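Local coordinates for protein iron Super-Oxide Dismutase (Plasmodium knowlesi, PDB 2AWP) that probably destroys superoxide radicals, converting them with an iron cofactor into hydrogen peroxide and molecular oxygen, at residues G143-K147 with D148-I152; N170-P173 with S174-K177. All blocks are in the same frame, centred on the assembly; numbering follows the deposited sequence.

Contact 1: residues G143-K147 with D148-I152; sequences GNPIK and DNTGI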
ATOM      1  N   GLY A 143       4.845  -5.974   8.344  1.00  9.46           N
ATOM      2  CA  GLY A 143       5.074  -7.298   8.915  1.00 10.18           C
ATOM      3  C   GLY A 143       6.376  -7.924   8.465  1.00 10.02           C
ATOM      4  O   GLY A 143       6.839  -7.681   7.355  1.00  9.04           O
ATOM      5  N   ASN A 144       6.978  -8.732   9.333  1.00 11.09           N
ATOM      6  CA  ASN A 144       8.121  -9.528   8.880  1.00 11.96           C
ATOM      7  C   ASN A 144       8.226 -10.878   9.594  1.00 11.40           C
ATOM      8  O   ASN A 144       7.561 -11.101  10.624  1.00 11.29           O
ATOM      9  CB  ASN A 144       9.428  -8.720   8.914  1.00 12.61           C
ATOM     10  CG  ASN A 144       9.847  -8.318  10.326  1.00 13.68           C
ATOM     11  OD1 ASN A 144       9.877  -9.147  11.251  1.00 14.95           O
ATOM     12  ND2 ASN A 144      10.205  -7.055  10.486  1.00 16.40           N
ATOM     13  N   PRO A 145       9.004 -11.795   9.025  1.00 10.77           N
ATOM     14  CA  PRO A 145       9.137 -13.138   9.623  1.00 11.40           C
ATOM     15  C   PRO A 145       9.721 -13.212  11.067  1.00 11.67           C
ATOM     16  O   PRO A 145       9.489 -14.191  11.750  1.00 12.21           O
ATOM     17  CB  PRO A 145      10.033 -13.891   8.610  1.00 10.66           C
ATOM     18  CG  PRO A 145       9.812 -13.126   7.284  1.00 11.29           C
ATOM     19  CD  PRO A 145       9.748 -11.685   7.756  1.00 11.57           C
ATOM     20  N   ILE A 146      10.505 -12.222  11.498  1.00 12.50           N
ATOM     21  CA  ILE A 146      11.025 -12.196  12.873  1.00 12.44           C
ATOM     22  C   ILE A 146       9.875 -11.991  13.855  1.00 12.88           C
ATOM     23  O   ILE A 146       9.730 -12.753  14.829  1.00 12.75           O
ATOM     24  CB  ILE A 146      12.127 -11.133  13.058  1.00 12.88           C
ATOM     25  CG1 ILE A 146      13.344 -11.492  12.191  1.00 13.42           C
ATOM     26  CG2 ILE A 146      12.538 -10.988  14.553  1.00 14.50           C
ATOM     27  CD1 ILE A 146      14.408 -10.418  12.144  1.00 14.91           C
ATOM     28  N   LYS A 147       9.044 -10.980  13.587  1.00 12.87           N
ATOM     29  CA  LYS A 147       7.845 -10.751  14.375  1.00 13.40           C
ATOM     30  C   LYS A 147       6.945 -11.963  14.323  1.00 13.64           C
ATOM     31  O   LYS A 147       6.504 -12.434  15.362  1.00 14.05           O
ATOM     32  CB  LYS A 147       7.090  -9.493  13.924  1.00 13.27           C
ATOM     33  CG  LYS A 147       5.899  -9.152  14.785  1.00 14.83           C
ATOM     34  CD  LYS A 147       6.323  -8.921  16.225  1.00 18.51           C
ATOM     35  CE  LYS A 147       5.179  -8.542  17.122  1.00 21.66           C
ATOM     36  NZ  LYS A 147       5.515  -7.274  17.853  1.00 24.58           N
ATOM     37  N   ASP A 148       6.689 -12.486  13.130  1.00 12.69           N
ATOM     38  CA  ASP A 148       5.811 -13.656  12.989  1.00 13.19           C
ATOM     39  C   ASP A 148       6.432 -14.947  13.534  1.00 13.42           C
ATOM     40  O   ASP A 148       5.723 -15.938  13.703  1.00 13.42           O
ATOM     41  CB  ASP A 148       5.450 -13.874  11.509  1.00 11.82           C
ATOM     42  CG  ASP A 148       4.693 -12.683  10.888  1.00 13.11           C
ATOM     43  OD1 ASP A 148       4.186 -11.794  11.625  1.00 13.82           O
ATOM     44  OD2 ASP A 148       4.584 -12.657   9.642  1.00 11.25           O
ATOM     45  N   ASN A 149       7.754 -14.954  13.750  1.00 14.17           N
ATOM     46  CA  ASN A 149       8.492 -16.168  14.178  1.00 13.67           C
ATOM     47  C   ASN A 149       8.380 -17.342  13.175  1.00 13.81           C
ATOM     48  O   ASN A 149       8.334 -18.538  13.547  1.00 12.24           O
ATOM     49  CB  ASN A 149       8.070 -16.594  15.600  1.00 15.14           C
ATOM     50  CG  ASN A 149       9.035 -17.594  16.217  1.00 14.52           C
ATOM     51  OD1 ASN A 149      10.237 -17.458  16.048  1.00 13.45           O
ATOM     52  ND2 ASN A 149       8.510 -18.603  16.901  1.00 13.88           N
ATOM     53  N   THR A 150       8.362 -16.993  11.887  1.00 13.58           N
ATOM     54  CA  THR A 150       8.150 -17.970  10.802  1.00 12.95           C
ATOM     55  C   THR A 150       9.475 -18.396  10.137  1.00 12.34           C
ATOM     56  O   THR A 150       9.506 -19.297   9.305  1.00 12.55           O
ATOM     57  CB  THR A 150       7.202 -17.393   9.732  1.00 14.58           C
ATOM     58  OG1 THR A 150       7.627 -16.060   9.393  1.00 12.65           O
ATOM     59  CG2 THR A 150       5.742 -17.357  10.257  1.00 12.79           C
ATOM     60  N   GLY A 151      10.564 -17.740  10.517  1.00 12.49           N
ATOM     61  CA  GLY A 151      11.912 -18.149  10.132  1.00 12.65           C
ATOM     62  C   GLY A 151      12.848 -16.955  10.160  1.00 13.49           C
ATOM     63  O   GLY A 151      12.466 -15.885  10.610  1.00 13.09           O
ATOM     64  N   ILE A 152      14.066 -17.152   9.658  1.00 12.90           N
ATOM     65  CA  ILE A 152      15.103 -16.139   9.691  1.00 13.22           C
ATOM     66  C   ILE A 152      15.260 -15.531   8.312  1.00 11.85           C
ATOM     67  O   ILE A 152      15.641 -16.214   7.385  1.00 11.99           O
ATOM     68  CB  ILE A 152      16.454 -16.730  10.180  1.00 12.72           C
ATOM     69  CG1 ILE A 152      16.336 -17.150  11.655  1.00 14.45           C
ATOM     70  CG2 ILE A 152      17.596 -15.753   9.942  1.00 14.65           C
ATOM     71  CD1 ILE A 152      17.357 -18.226  12.064  1.00 16.03           C
TER
HETATM   72  O   HOH W   1       4.828  -9.239  11.592  1.00 10.80           O
HETATM   73  O   HOH W   2      11.405 -14.684  15.457  1.00 16.99           O
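D148 N, T150 N and N149 N all turn back onto carbonyls of residues 144-146. D148 N reaches N144 O at 3.0 Å in a nearly straight bond (168°). At the far end T150 N donates to P145 O, also at 3.0 Å, and N149 N donates weakly to I146 O. With N149 at positive phi as the C-prime residue, these last two bonds form a Schellman motif, which ends the short helix and sends the chain into strand 151-158. The start of the helix is capped by a side chain: N144, the N-cap, accepts a straight bond from K147 N at OD1 (3.1 Å) and a weaker one from I146 N, while its ND2 binds N73 OD1 on helix 62-79. Two waters bridge the turn. Water 1 accepts from N144 N and donates to D148 OD1 at 2.6 Å; the D148 carboxylate is swung beside the residue's own backbone N (chi1 -61°). Water 2 donates to both I146 O and N149 OD1. The T150 hydroxyl oxygen OG1 sits against P145 CB at 3.3 Å, and the proline ring makes apolar contact with W125 and V127 of strand 122-129. K147 sends NZ away to S60 O and M57 O.

Contact 2: residues N170-P173 with S174-K177; sequences NDRP and SYVK
An inverse gamma turn centred on D171 leads straight into helix 172-179, and the same aspartate is the N-cap of that helix, so the sharp bend and the cap fall on one residue. Its carboxylate serves S174 twice. OD1 takes a weak bond from S174 N at 3.4 Å, while OD2 accepts from the S174 hydroxyl. Two torsions bring the partners together: D171 CG stands anti to its backbone N (chi1 -169°), and S174 OG is turned beside its own N (chi1 -72°). The short hydroxyl bond thus reinforces a cap whose backbone part is long. D171 O accepts weakly from S174 N and Y175 N, the latter the first i to i+4 bond; the next ones are stronger, V176 N to R172 O and K177 N to P173 O, each at 2.9 Å.

Along the helix V176 and Y175 are buried, whereas P173 and K177 are exposed. The side chains of R172 and V176 cross, with R172 CG 4.2 Å from V176 CG2, and the R172 guanidinium is held by H118 O, L115 O and Y164 OH. V176 and P173 pack on helix 104-117, the valine on S112 and L115 and the proline on C116. The Y175 ring ends near the probable iron site: its OH bonds D158 O and Y77 OH, and D158 is probably an iron ligand, as in a close relative, which makes Y175 a likely second-shell residue. At the cap itself, S174 OG meets D171 OD2 at 2.7 Å from above the carboxylate plane, 50° out of it.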
ATOM      1  N   ASN A 170       2.336   1.426 -12.602  1.00 10.00           N
ATOM      2  CA  ASN A 170       1.592   0.239 -12.166  1.00 10.16           C
ATOM      3  C   ASN A 170       2.306  -1.079 -12.451  1.00 10.23           C
ATOM      4  O   ASN A 170       1.806  -2.133 -12.054  1.00  9.39           O
ATOM      5  CB  ASN A 170       0.233   0.156 -12.909  1.00 10.53           C
ATOM      6  CG  ASN A 170       0.408  -0.021 -14.405  1.00 10.97           C
ATOM      7  OD1 ASN A 170       0.931   0.862 -15.090  1.00 11.01           O
ATOM      8  ND2 ASN A 170       0.006  -1.185 -14.929  1.00 12.77           N
ATOM      9  N   ASP A 171       3.415  -1.031 -13.196  1.00 10.50           N
ATOM     10  CA  ASP A 171       4.025  -2.251 -13.795  1.00 10.38           C
ATOM     11  C   ASP A 171       5.020  -2.876 -12.822  1.00 10.19           C
ATOM     12  O   ASP A 171       6.244  -2.855 -13.049  1.00  9.18           O
ATOM     13  CB  ASP A 171       4.686  -1.941 -15.129  1.00 10.03           C
ATOM     14  CG  ASP A 171       5.087  -3.186 -15.901  1.00 11.83           C
ATOM     15  OD1 ASP A 171       4.797  -4.327 -15.471  1.00  9.75           O
ATOM     16  OD2 ASP A 171       5.769  -3.020 -16.935  1.00 11.04           O
ATOM     17  N   ARG A 172       4.462  -3.396 -11.725  1.00  9.70           N
ATOM     18  CA  ARG A 172       5.228  -4.095 -10.702  1.00 10.30           C
ATOM     19  C   ARG A 172       6.062  -5.226 -11.296  1.00 10.44           C
ATOM     20  O   ARG A 172       7.194  -5.402 -10.871  1.00 11.13           O
ATOM     21  CB  ARG A 172       4.332  -4.652  -9.569  1.00  9.08           C
ATOM     22  CG  ARG A 172       5.148  -5.109  -8.358  1.00  9.23           C
ATOM     23  CD  ARG A 172       4.360  -5.876  -7.326  1.00  8.66           C
ATOM     24  NE  ARG A 172       3.321  -5.078  -6.702  1.00  8.56           N
ATOM     25  CZ  ARG A 172       2.414  -5.567  -5.864  1.00 10.89           C
ATOM     26  NH1 ARG A 172       2.425  -6.868  -5.544  1.00  8.74           N
ATOM     27  NH2 ARG A 172       1.483  -4.759  -5.358  1.00  8.62           N
ATOM     28  N   PRO A 173       5.494  -6.033 -12.222  1.00 10.97           N
ATOM     29  CA  PRO A 173       6.325  -7.125 -12.770  1.00 11.62           C
ATOM     30  C   PRO A 173       7.646  -6.694 -13.376  1.00 11.81           C
ATOM     31  O   PRO A 173       8.643  -7.430 -13.249  1.00 12.91           O
ATOM     32  CB  PRO A 173       5.421  -7.743 -13.838  1.00 11.31           C
ATOM     33  CG  PRO A 173       4.053  -7.542 -13.267  1.00 12.06           C
ATOM     34  CD  PRO A 173       4.113  -6.123 -12.742  1.00 10.94           C
ATOM     35  N   SER A 174       7.665  -5.526 -14.038  1.00 11.83           N
ATOM     36  CA  SER A 174       8.909  -5.000 -14.596  1.00 11.41           C
ATOM     37  C   SER A 174       9.878  -4.601 -13.515  1.00 10.68           C
ATOM     38  O   SER A 174      11.074  -4.802 -13.659  1.00 10.23           O
ATOM     39  CB  SER A 174       8.676  -3.840 -15.558  1.00 10.98           C
ATOM     40  OG  SER A 174       8.110  -4.377 -16.735  1.00 13.46           O
ATOM     41  N   TYR A 175       9.363  -4.051 -12.421  1.00 10.88           N
ATOM     42  CA  TYR A 175      10.209  -3.771 -11.268  1.00 10.81           C
ATOM     43  C   TYR A 175      10.831  -5.045 -10.692  1.00 10.55           C
ATOM     44  O   TYR A 175      11.996  -5.047 -10.331  1.00  8.51           O
ATOM     45  CB  TYR A 175       9.405  -3.068 -10.188  1.00 10.43           C
ATOM     46  CG  TYR A 175       9.959  -3.156  -8.762  1.00 10.75           C
ATOM     47  CD1 TYR A 175      11.096  -2.428  -8.376  1.00  9.79           C
ATOM     48  CD2 TYR A 175       9.288  -3.911  -7.788  1.00 10.00           C
ATOM     49  CE1 TYR A 175      11.574  -2.495  -7.049  1.00 11.58           C
ATOM     50  CE2 TYR A 175       9.753  -3.992  -6.486  1.00  9.06           C
ATOM     51  CZ  TYR A 175      10.894  -3.273  -6.115  1.00 10.68           C
ATOM     52  OH  TYR A 175      11.322  -3.332  -4.810  1.00  9.67           O
ATOM     53  N   VAL A 176      10.011  -6.088 -10.549  1.00 10.70           N
ATOM     54  CA  VAL A 176      10.462  -7.388  -9.995  1.00 12.01           C
ATOM     55  C   VAL A 176      11.549  -7.987 -10.901  1.00 12.53           C
ATOM     56  O   VAL A 176      12.593  -8.438 -10.418  1.00 13.40           O
ATOM     57  CB  VAL A 176       9.256  -8.349  -9.770  1.00 11.66           C
ATOM     58  CG1 VAL A 176       9.704  -9.809  -9.432  1.00 11.50           C
ATOM     59  CG2 VAL A 176       8.367  -7.778  -8.689  1.00  9.72           C
ATOM     60  N   LYS A 177      11.335  -7.922 -12.209  1.00 13.69           N
ATOM     61  CA  LYS A 177      12.305  -8.430 -13.174  1.00 14.00           C
ATOM     62  C   LYS A 177      13.648  -7.680 -13.084  1.00 13.64           C
ATOM     63  O   LYS A 177      14.714  -8.298 -13.085  1.00 13.25           O
ATOM     64  CB  LYS A 177      11.705  -8.342 -14.589  1.00 15.22           C
ATOM     65  CG  LYS A 177      12.396  -9.205 -15.631  1.00 19.24           C
ATOM     66  CD  LYS A 177      11.433  -9.534 -16.798  1.00 25.88           C
ATOM     67  CE  LYS A 177      10.704 -10.849 -16.577  1.00 28.23           C
ATOM     68  NZ  LYS A 177      11.517 -12.090 -16.908  1.00 31.50           N
TER

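Overall arrangement
Following the chain from the N terminus, helices 21-43 through 104-117 come first, then strands 122-129 and 134-140. Contact 1 closes the short connection from strand 134-140 to strand 151-158, through the turn of helix 145-148, and its side chains lean on helices 53-59 and 62-79. The chain then runs along strand 151-158, past D158 and H162, two of the four likely iron ligands, and through helix 165-168 before contact 2 starts helix 172-179 against helix 104-117. The two contacts are in series, neither nesting nor crossing, about 25 Å apart between centres and about 14 Å between nearest atoms. Both lie in the C-terminal domain of the iron/manganese superoxide dismutase family, and N170 in contact 2 also packs on F26 of the second subunit.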